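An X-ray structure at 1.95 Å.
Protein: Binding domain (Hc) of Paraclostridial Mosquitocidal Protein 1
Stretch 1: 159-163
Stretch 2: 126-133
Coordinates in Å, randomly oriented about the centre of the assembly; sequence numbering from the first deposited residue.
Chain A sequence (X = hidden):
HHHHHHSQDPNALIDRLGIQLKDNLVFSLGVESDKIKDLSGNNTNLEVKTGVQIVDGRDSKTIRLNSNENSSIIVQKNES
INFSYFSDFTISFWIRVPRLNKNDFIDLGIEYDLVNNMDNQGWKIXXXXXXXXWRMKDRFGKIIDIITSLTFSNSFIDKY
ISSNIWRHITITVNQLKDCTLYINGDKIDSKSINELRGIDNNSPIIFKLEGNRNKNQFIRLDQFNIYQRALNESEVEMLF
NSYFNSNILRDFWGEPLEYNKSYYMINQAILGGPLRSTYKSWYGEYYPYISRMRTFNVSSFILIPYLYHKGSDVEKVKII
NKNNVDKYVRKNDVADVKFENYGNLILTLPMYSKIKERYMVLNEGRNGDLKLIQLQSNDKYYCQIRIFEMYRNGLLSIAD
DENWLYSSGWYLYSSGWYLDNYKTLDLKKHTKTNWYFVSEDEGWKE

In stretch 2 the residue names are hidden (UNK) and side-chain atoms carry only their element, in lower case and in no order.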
ATOM      1  N   LYS A 159      -4.206  -3.204   6.647  1.00 31.44           N
ATOM      2  CA  LYS A 159      -3.567  -4.543   6.650  1.00 30.27           C
ATOM      3  C   LYS A 159      -4.150  -5.571   5.667  1.00 27.23           C
ATOM      4  O   LYS A 159      -3.414  -6.465   5.296  1.00 28.77           O
ATOM      5  CB  LYS A 159      -3.544  -5.101   8.072  1.00 31.12           C
ATOM      6  CG  LYS A 159      -2.336  -4.620   8.856  1.00 32.76           C
ATOM      7  CD  LYS A 159      -2.193  -5.206  10.219  1.00 33.76           C
ATOM      8  CE  LYS A 159      -0.939  -4.699  10.904  1.00 34.91           C
ATOM      9  NZ  LYS A 159      -1.057  -3.268  11.248  1.00 36.64           N
ATOM     10  N   TYR A 160      -5.416  -5.470   5.248  1.00 25.38           N
ATOM     11  CA  TYR A 160      -6.033  -6.519   4.417  1.00 25.77           C
ATOM     12  C   TYR A 160      -5.195  -6.729   3.143  1.00 24.11           C
ATOM     13  O   TYR A 160      -4.763  -5.762   2.512  1.00 22.93           O
ATOM     14  CB  TYR A 160      -7.478  -6.125   4.111  1.00 27.76           C
ATOM     15  CG  TYR A 160      -8.292  -7.181   3.419  1.00 28.49           C
ATOM     16  CD1 TYR A 160      -8.949  -8.156   4.146  1.00 29.47           C
ATOM     17  CD2 TYR A 160      -8.393  -7.212   2.041  1.00 30.36           C
ATOM     18  CE1 TYR A 160      -9.705  -9.129   3.517  1.00 30.62           C
ATOM     19  CE2 TYR A 160      -9.149  -8.173   1.395  1.00 31.69           C
ATOM     20  CZ  TYR A 160      -9.801  -9.138   2.139  1.00 31.45           C
ATOM     21  OH  TYR A 160     -10.532 -10.088   1.498  1.00 32.88           O
ATOM     22  N   ILE A 161      -4.982  -7.994   2.760  1.00 25.16           N
ATOM     23  CA  ILE A 161      -4.024  -8.347   1.679  1.00 23.78           C
ATOM     24  C   ILE A 161      -4.606  -8.031   0.291  1.00 23.92           C
ATOM     25  O   ILE A 161      -3.941  -7.371  -0.518  1.00 22.97           O
ATOM     26  CB  ILE A 161      -3.583  -9.822   1.794  1.00 24.54           C
ATOM     27  CG1 ILE A 161      -2.880 -10.112   3.121  1.00 25.78           C
ATOM     28  CG2 ILE A 161      -2.732 -10.249   0.600  1.00 24.63           C
ATOM     29  CD1 ILE A 161      -1.690  -9.229   3.420  1.00 26.71           C
ATOM     30  N   SER A 162      -5.809  -8.541  -0.008  1.00 22.82           N
ATOM     31  CA  SER A 162      -6.421  -8.364  -1.310  1.00 24.74           C
ATOM     32  C   SER A 162      -7.115  -6.999  -1.381  1.00 25.56           C
ATOM     33  O   SER A 162      -8.343  -6.916  -1.430  1.00 25.57           O
ATOM     34  CB  SER A 162      -7.361  -9.503  -1.624  1.00 25.43           C
ATOM     35  OG  SER A 162      -6.619 -10.707  -1.716  1.00 27.47           O
ATOM     36  N   SER A 163      -6.287  -5.948  -1.399  1.00 25.96           N
ATOM     37  CA  SER A 163      -6.684  -4.552  -1.262  1.00 23.62           C
ATOM     38  C   SER A 163      -6.134  -3.689  -2.408  1.00 23.55           C
ATOM     39  O   SER A 163      -6.535  -2.513  -2.546  1.00 24.22           O
ATOM     40  CB  SER A 163      -6.150  -4.028   0.031  1.00 23.62           C
ATOM     41  OG  SER A 163      -4.737  -4.078   0.021  1.00 23.38           O
ATOM     42  N   UNK A 126       0.995 -18.899   0.273  1.00 23.76           N
ATOM     43  CA  UNK A 126      -0.217 -19.033  -0.512  1.00 24.45           C
ATOM     44  C   UNK A 126      -1.173 -17.870  -0.244  1.00 24.77           C
ATOM     45  O   UNK A 126      -1.031 -17.135   0.723  1.00 24.56           O
ATOM     46  o   UNK A 126      -0.021 -21.410  -0.566  1.00 28.42           O
ATOM     47  c   UNK A 126      -0.899 -20.350  -0.240  1.00 26.13           C
ATOM     48  N   UNK A 127      -2.172 -17.761  -1.119  1.00 26.99           N
ATOM     49  CA  UNK A 127      -3.288 -16.878  -0.949  1.00 29.59           C
ATOM     50  C   UNK A 127      -4.552 -17.715  -0.788  1.00 28.59           C
ATOM     51  O   UNK A 127      -4.679 -18.774  -1.408  1.00 29.17           O
ATOM     52  c   UNK A 127      -3.385 -15.960  -2.170  1.00 31.51           C
ATOM     53  c   UNK A 127      -2.097 -14.035  -1.214  1.00 36.87           C
ATOM     54  c   UNK A 127      -2.317 -14.269  -3.698  1.00 40.15           C
ATOM     55  c   UNK A 127      -2.201 -15.016  -2.371  1.00 36.58           C
ATOM     56  N   UNK A 128      -5.466 -17.206   0.043  1.00 29.93           N
ATOM     57  CA  UNK A 128      -6.743 -17.832   0.313  1.00 31.46           C
ATOM     58  C   UNK A 128      -7.762 -16.785   0.787  1.00 31.65           C
ATOM     59  O   UNK A 128      -7.548 -16.127   1.802  1.00 29.47           O
ATOM     60  c   UNK A 128      -6.574 -18.883   1.411  1.00 33.04           C
ATOM     61  c   UNK A 128      -8.830 -21.597   2.965  1.00 39.64           C
ATOM     62  n   UNK A 128      -8.677 -22.501   4.128  1.00 43.94           N
ATOM     63  c   UNK A 128      -7.693 -20.605   2.891  1.00 36.21           C
ATOM     64  c   UNK A 128      -7.843 -19.659   1.735  1.00 35.41           C
ATOM     65  N   UNK A 129      -8.867 -16.634   0.052  1.00 33.31           N
ATOM     66  CA  UNK A 129      -9.989 -15.782   0.499  1.00 35.71           C
ATOM     67  C   UNK A 129      -9.470 -14.412   0.941  1.00 34.44           C
ATOM     68  O   UNK A 129      -9.725 -13.975   2.067  1.00 35.79           O
ATOM     69  c   UNK A 129     -11.309 -17.778   1.301  1.00 36.60           C
ATOM     70  o   UNK A 129     -11.363 -18.647   2.204  1.00 46.18           O
ATOM     71  c   UNK A 129     -10.740 -16.426   1.664  1.00 35.59           C
ATOM     72  o   UNK A 129     -11.683 -17.951   0.122  1.00 36.59           O
ATOM     73  N   UNK A 130      -8.680 -13.786   0.068  1.00 30.55           N
ATOM     74  CA  UNK A 130      -8.161 -12.438   0.284  1.00 31.39           C
ATOM     75  C   UNK A 130      -7.110 -12.324   1.382  1.00 28.70           C
ATOM     76  O   UNK A 130      -6.735 -11.205   1.754  1.00 28.25           O
ATOM     77  N   UNK A 131      -6.674 -13.463   1.926  1.00 27.79           N
ATOM     78  CA  UNK A 131      -5.742 -13.529   3.038  1.00 27.53           C
ATOM     79  C   UNK A 131      -4.487 -14.295   2.583  1.00 28.08           C
ATOM     80  O   UNK A 131      -4.393 -14.738   1.451  1.00 30.97           O
ATOM     81  c   UNK A 131      -6.428 -14.104   4.282  1.00 27.56           C
ATOM     82  o   UNK A 131      -6.477 -12.294   5.849  1.00 31.59           O
ATOM     83  n   UNK A 131      -8.423 -12.923   4.945  1.00 28.37           N
ATOM     84  c   UNK A 131      -7.120 -13.031   5.099  1.00 28.71           C
ATOM     85  N   UNK A 132      -3.495 -14.360   3.467  1.00 29.99           N
ATOM     86  CA  UNK A 132      -2.166 -14.912   3.189  1.00 29.05           C
ATOM     87  C   UNK A 132      -1.996 -16.147   4.073  1.00 25.80           C
ATOM     88  O   UNK A 132      -2.465 -16.147   5.219  1.00 23.22           O
ATOM     89  c   UNK A 132       1.234 -13.001   3.457  1.00 42.80           C
ATOM     90  c   UNK A 132       0.198 -13.791   1.360  1.00 40.31           C
ATOM     91  c   UNK A 132       0.257 -13.990   2.859  1.00 37.39           C
ATOM     92  c   UNK A 132      -1.120 -13.836   3.505  1.00 32.56           C
ATOM     93  N   UNK A 133      -1.409 -17.200   3.500  1.00 22.86           N
ATOM     94  CA  UNK A 133      -1.093 -18.444   4.195  1.00 23.97           C
ATOM     95  C   UNK A 133       0.419 -18.648   4.168  1.00 23.58           C
ATOM     96  O   UNK A 133       1.018 -18.597   3.082  1.00 25.68           O
ATOM     97  c   UNK A 133      -1.396 -20.958   4.234  1.00 25.71           C
ATOM     98  c   UNK A 133      -3.280 -19.474   3.485  1.00 26.73           C
ATOM     99  c   UNK A 133      -1.769 -19.656   3.530  1.00 25.28           C
TER
HETATM  100  O   HOH W   1      -6.173 -10.214   4.032  1.00 33.76           O

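Position 126 has two side-chain atoms, one carbon followed by one oxygen. They lie far from stretch 1. A single carbon bearing a hydroxyl is serine: Ser126. Its backbone N and O both pair with position 133, as expected in a hairpin.

Position 127 has four side-chain carbons, forked at the second. One branch tip comes to 4.2 Å from CG2 of Ile161. The fork beyond CB identifies leucine, Leu127, and the atom in that contact is CD2.

Position 128 has four carbons in a row ending in nitrogen. The chain is extended, all t, and CA-to-CB points away from stretch 1. This is Lys128. It opens a type I' turn that ends at position 131.

Position 129 has two carbons, the second carrying two oxygens. This carboxylate one carbon beyond CB marks aspartate, Asp129. Its CA-to-CB bond points away from stretch 1. Its backbone O lies 4.0 Å from OH of Tyr160.

Position 130 has no side-chain atoms. Its CA is 3.1 Å from OG of Ser162 and 3.6 Å from OH of Tyr160. Phi is positive, at 70°. An ideal CB would sit 2.1 Å from OH of Tyr160, which is a clash. The residue is Gly130.

Position 131 has two carbons, the second carrying one oxygen and one nitrogen. The amide fits asparagine, Asn131. Its ND2 makes a weak 3.3 Å hydrogen bond to O of Asp129, within the turn. The same ND2 lies 4.3 Å from CE1 of Tyr160.

Position 132 has four carbons, forked at the second. Its CB is 4.1 Å from CG1 of Ile161. The residue is Leu132.

Position 133 has three carbons, one carrying the other two. Branching at CB gives Val133. It does not touch stretch 1.

The contact centres on the tight turn of the hairpin. Without a side chain, Gly130 leaves room for OH of Tyr160. OG of Ser162 also packs close to its CA. The O of Gly130 lies over one face of the Tyr160 ring and accepts a weak 3.3 Å hydrogen bond from N of Ser162. A water bridges the two stretches: it donates to O of Gly130 at 2.5 Å and, weakly, to OD1 of Asn131 at 2.8 Å. It accepts from N of Ile161 at 2.8 Å. The Ile161 side chain adds apolar packing against Leu127 and Leu132. Together the stretches bury 278 Å², both sides summed.

Stretch 2, residues 126-133: SLKDGNLV
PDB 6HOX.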